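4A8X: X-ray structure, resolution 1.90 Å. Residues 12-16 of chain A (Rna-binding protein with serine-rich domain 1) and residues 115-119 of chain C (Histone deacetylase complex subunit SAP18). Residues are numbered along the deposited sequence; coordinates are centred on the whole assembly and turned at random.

Chain A 12-16: LTRNV
Chain C (115-119) QIGDY

Two tight turns meet here. Thr13(A) to Val16(A) forms a type I turn, closed by Val16(A) N to Thr13(A) O (3.1 Å) and braced by Asn15(A) N to Thr13(A) OG1 (3.2 Å; Thr13(A) p rotamer, chi1 81°). Gln115(C) to Asp118(C) forms a type II turn, closed by Asp118(C) N to Gln115(C) O (2.9 Å); Asp118(C) OD2 (m rotamer) accepts from Gln115(C) N at 2.9 Å. The CA atoms of Thr13(A) and Ile116(C) lie 5.8 Å apart, those of Arg14(A) and Gly117(C) 4.7 Å.

Direct contacts are van der Waals in kind: Thr13(A) CG2 touches Ile116(C) CG2 at 3.5 Å, with Ile116(C) in the m,t rotamer. Gly117(C) (phi/psi 107/-24) lets the backbones approach, its CA 4.1 Å from Arg14(A) CB and 3.7 Å from Asn15(A) OD1 (chi1 -72°, chi2 -37°). A CB there would fall 2.6 Å from Arg14(A) CB.

No direct hydrogen bond crosses the contact; three waters bridge it instead. One accepts from Arg14(A) N (3.3 Å) and donates to Ile116(C) O (2.7 Å). Another donates to Asn15(A) OD1 (2.8 Å) and Gly117(C) O (2.9 Å). The third accepts from Arg14(A) NH1 (2.8 Å; chi1-chi3 t,t,m) and donates to Asp118(C) OD1 (2.7 Å), linking opposite charges whose NH1 and OD1 atoms stay 4.4 Å apart, too far for direct pairing.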

ATOM      1  N   LEU A  12      -4.099  -7.157  -4.564  1.00 17.78           N
ATOM      2  CA  LEU A  12      -2.785  -6.556  -4.480  1.00 19.03           C
ATOM      3  C   LEU A  12      -2.971  -5.051  -4.441  1.00 21.02           C
ATOM      4  O   LEU A  12      -3.704  -4.506  -5.288  1.00 17.97           O
ATOM      5  CB  LEU A  12      -1.947  -6.953  -5.705  1.00 15.97           C
ATOM      6  CG  LEU A  12      -1.581  -8.444  -5.838  1.00 18.40           C
ATOM      7  CD1 LEU A  12      -0.708  -8.744  -7.088  1.00 16.14           C
ATOM      8  CD2 LEU A  12      -0.833  -8.931  -4.576  1.00 15.56           C
ATOM      9  N   THR A  13      -2.332  -4.363  -3.493  1.00 15.42           N
ATOM     10  CA  THR A  13      -2.379  -2.911  -3.507  1.00 19.33           C
ATOM     11  C   THR A  13      -1.694  -2.305  -4.730  1.00 20.49           C
ATOM     12  O   THR A  13      -0.910  -2.975  -5.425  1.00 16.78           O
ATOM     13  CB  THR A  13      -1.802  -2.264  -2.246  1.00 18.25           C
ATOM     14  OG1 THR A  13      -0.398  -2.228  -2.344  1.00 21.47           O
ATOM     15  CG2 THR A  13      -2.248  -2.992  -0.982  1.00 17.66           C
ATOM     16  N   ARG A  14      -1.991  -1.018  -4.980  1.00 22.65           N
ATOM     17  CA  ARG A  14      -1.356  -0.269  -6.053  1.00 22.12           C
ATOM     18  C   ARG A  14       0.156  -0.041  -5.854  1.00 22.75           C
ATOM     19  O   ARG A  14       0.844   0.404  -6.760  1.00 25.06           O
ATOM     20  CB  ARG A  14      -2.123   1.056  -6.221  1.00 26.36           C
ATOM     21  CG  ARG A  14      -1.653   2.009  -7.299  1.00 26.45           C
ATOM     22  CD  ARG A  14      -2.844   2.921  -7.669  1.00 29.79           C
ATOM     23  NE  ARG A  14      -3.872   2.156  -8.375  1.00 29.87           N
ATOM     24  CZ  ARG A  14      -5.123   2.562  -8.560  1.00 38.28           C
ATOM     25  NH1 ARG A  14      -5.544   3.734  -8.081  1.00 42.99           N
ATOM     26  NH2 ARG A  14      -5.962   1.789  -9.229  1.00 39.71           N
ATOM     27  N   ASN A  15       0.690  -0.305  -4.657  1.00 21.03           N
ATOM     28  CA  ASN A  15       2.140  -0.247  -4.462  1.00 19.74           C
ATOM     29  C   ASN A  15       2.862  -1.534  -4.953  1.00 21.69           C
ATOM     30  O   ASN A  15       4.084  -1.532  -5.121  1.00 17.55           O
ATOM     31  CB  ASN A  15       2.505  -0.104  -2.959  1.00 18.63           C
ATOM     32  CG  ASN A  15       2.204   1.248  -2.391  1.00 19.68           C
ATOM     33  OD1 ASN A  15       2.368   2.284  -3.048  1.00 23.42           O
ATOM     34  ND2 ASN A  15       1.769   1.262  -1.140  1.00 16.54           N
ATOM     35  N   VAL A  16       2.137  -2.643  -5.118  1.00 18.79           N
ATOM     36  CA  VAL A  16       2.814  -3.945  -5.357  1.00 18.37           C
ATOM     37  C   VAL A  16       3.286  -4.089  -6.809  1.00 21.77           C
ATOM     38  O   VAL A  16       2.488  -3.961  -7.736  1.00 23.02           O
ATOM     39  CB  VAL A  16       1.881  -5.144  -4.973  1.00 17.93           C
ATOM     40  CG1 VAL A  16       2.563  -6.496  -5.275  1.00 21.64           C
ATOM     41  CG2 VAL A  16       1.480  -5.061  -3.497  1.00 15.88           C
TER
ATOM     42  N   GLN C 115      -7.454   4.438  -0.320  1.00 26.75           N
ATOM     43  CA  GLN C 115      -7.058   3.112  -0.804  1.00 27.60           C
ATOM     44  C   GLN C 115      -5.557   3.051  -0.840  1.00 24.87           C
ATOM     45  O   GLN C 115      -4.909   3.987  -1.311  1.00 22.69           O
ATOM     46  CB  GLN C 115      -7.594   2.860  -2.203  1.00 31.26           C
ATOM     47  CG  GLN C 115      -9.112   2.846  -2.281  1.00 37.29           C
ATOM     48  CD  GLN C 115      -9.602   2.591  -3.681  1.00 41.63           C
ATOM     49  OE1 GLN C 115      -8.952   1.896  -4.461  1.00 41.69           O
ATOM     50  NE2 GLN C 115     -10.753   3.165  -4.021  1.00 46.76           N
ATOM     51  N   ILE C 116      -5.001   1.934  -0.369  1.00 20.17           N
ATOM     52  CA  ILE C 116      -3.559   1.804  -0.266  1.00 19.88           C
ATOM     53  C   ILE C 116      -2.884   2.005  -1.621  1.00 18.10           C
ATOM     54  O   ILE C 116      -3.299   1.439  -2.622  1.00 22.15           O
ATOM     55  CB  ILE C 116      -3.188   0.409   0.336  1.00 19.75           C
ATOM     56  CG1 ILE C 116      -3.685   0.325   1.786  1.00 24.79           C
ATOM     57  CG2 ILE C 116      -1.703   0.205   0.267  1.00 19.77           C
ATOM     58  CD1 ILE C 116      -3.601  -1.072   2.389  1.00 28.17           C
ATOM     59  N   GLY C 117      -1.866   2.847  -1.648  1.00 20.66           N
ATOM     60  CA  GLY C 117      -1.257   3.222  -2.904  1.00 23.52           C
ATOM     61  C   GLY C 117      -1.610   4.644  -3.305  1.00 22.51           C
ATOM     62  O   GLY C 117      -0.895   5.245  -4.094  1.00 22.96           O
ATOM     63  N   ASP C 118      -2.727   5.154  -2.798  1.00 19.83           N
ATOM     64  CA  ASP C 118      -3.075   6.562  -3.011  1.00 23.08           C
ATOM     65  C   ASP C 118      -1.972   7.381  -2.352  1.00 23.89           C
ATOM     66  O   ASP C 118      -1.462   6.999  -1.279  1.00 24.05           O
ATOM     67  CB  ASP C 118      -4.406   6.915  -2.335  1.00 24.41           C
ATOM     68  CG  ASP C 118      -5.624   6.298  -3.012  1.00 26.77           C
ATOM     69  OD1 ASP C 118      -5.523   5.841  -4.170  1.00 25.86           O
ATOM     70  OD2 ASP C 118      -6.718   6.331  -2.379  1.00 28.58           O
ATOM     71  N   TYR C 119      -1.614   8.515  -2.944  1.00 23.39           N
ATOM     72  CA  TYR C 119      -0.663   9.408  -2.270  1.00 24.05           C
ATOM     73  C   TYR C 119      -1.307  10.348  -1.229  1.00 22.28           C
ATOM     74  O   TYR C 119      -2.481  10.667  -1.322  1.00 24.13           O
ATOM     75  CB  TYR C 119       0.076  10.243  -3.295  1.00 23.27           C
ATOM     76  CG  TYR C 119       0.629   9.491  -4.475  1.00 23.42           C
ATOM     77  CD1 TYR C 119       1.441   8.367  -4.314  1.00 22.52           C
ATOM     78  CD2 TYR C 119       0.390   9.941  -5.759  1.00 29.06           C
ATOM     79  CE1 TYR C 119       1.972   7.709  -5.407  1.00 27.79           C
ATOM     80  CE2 TYR C 119       0.915   9.295  -6.860  1.00 29.55           C
ATOM     81  CZ  TYR C 119       1.715   8.189  -6.685  1.00 28.07           C
ATOM     82  OH  TYR C 119       2.214   7.579  -7.815  1.00 29.51           O
TER
HETATM   83  O   HOH W   1      -4.465   5.938  -6.636  1.00 22.70           O
HETATM   84  O   HOH W   2      -4.915  -0.526  -3.535  1.00 30.36           O
HETATM   85  O   HOH W   3       1.750   5.037  -3.035  1.00 23.43           O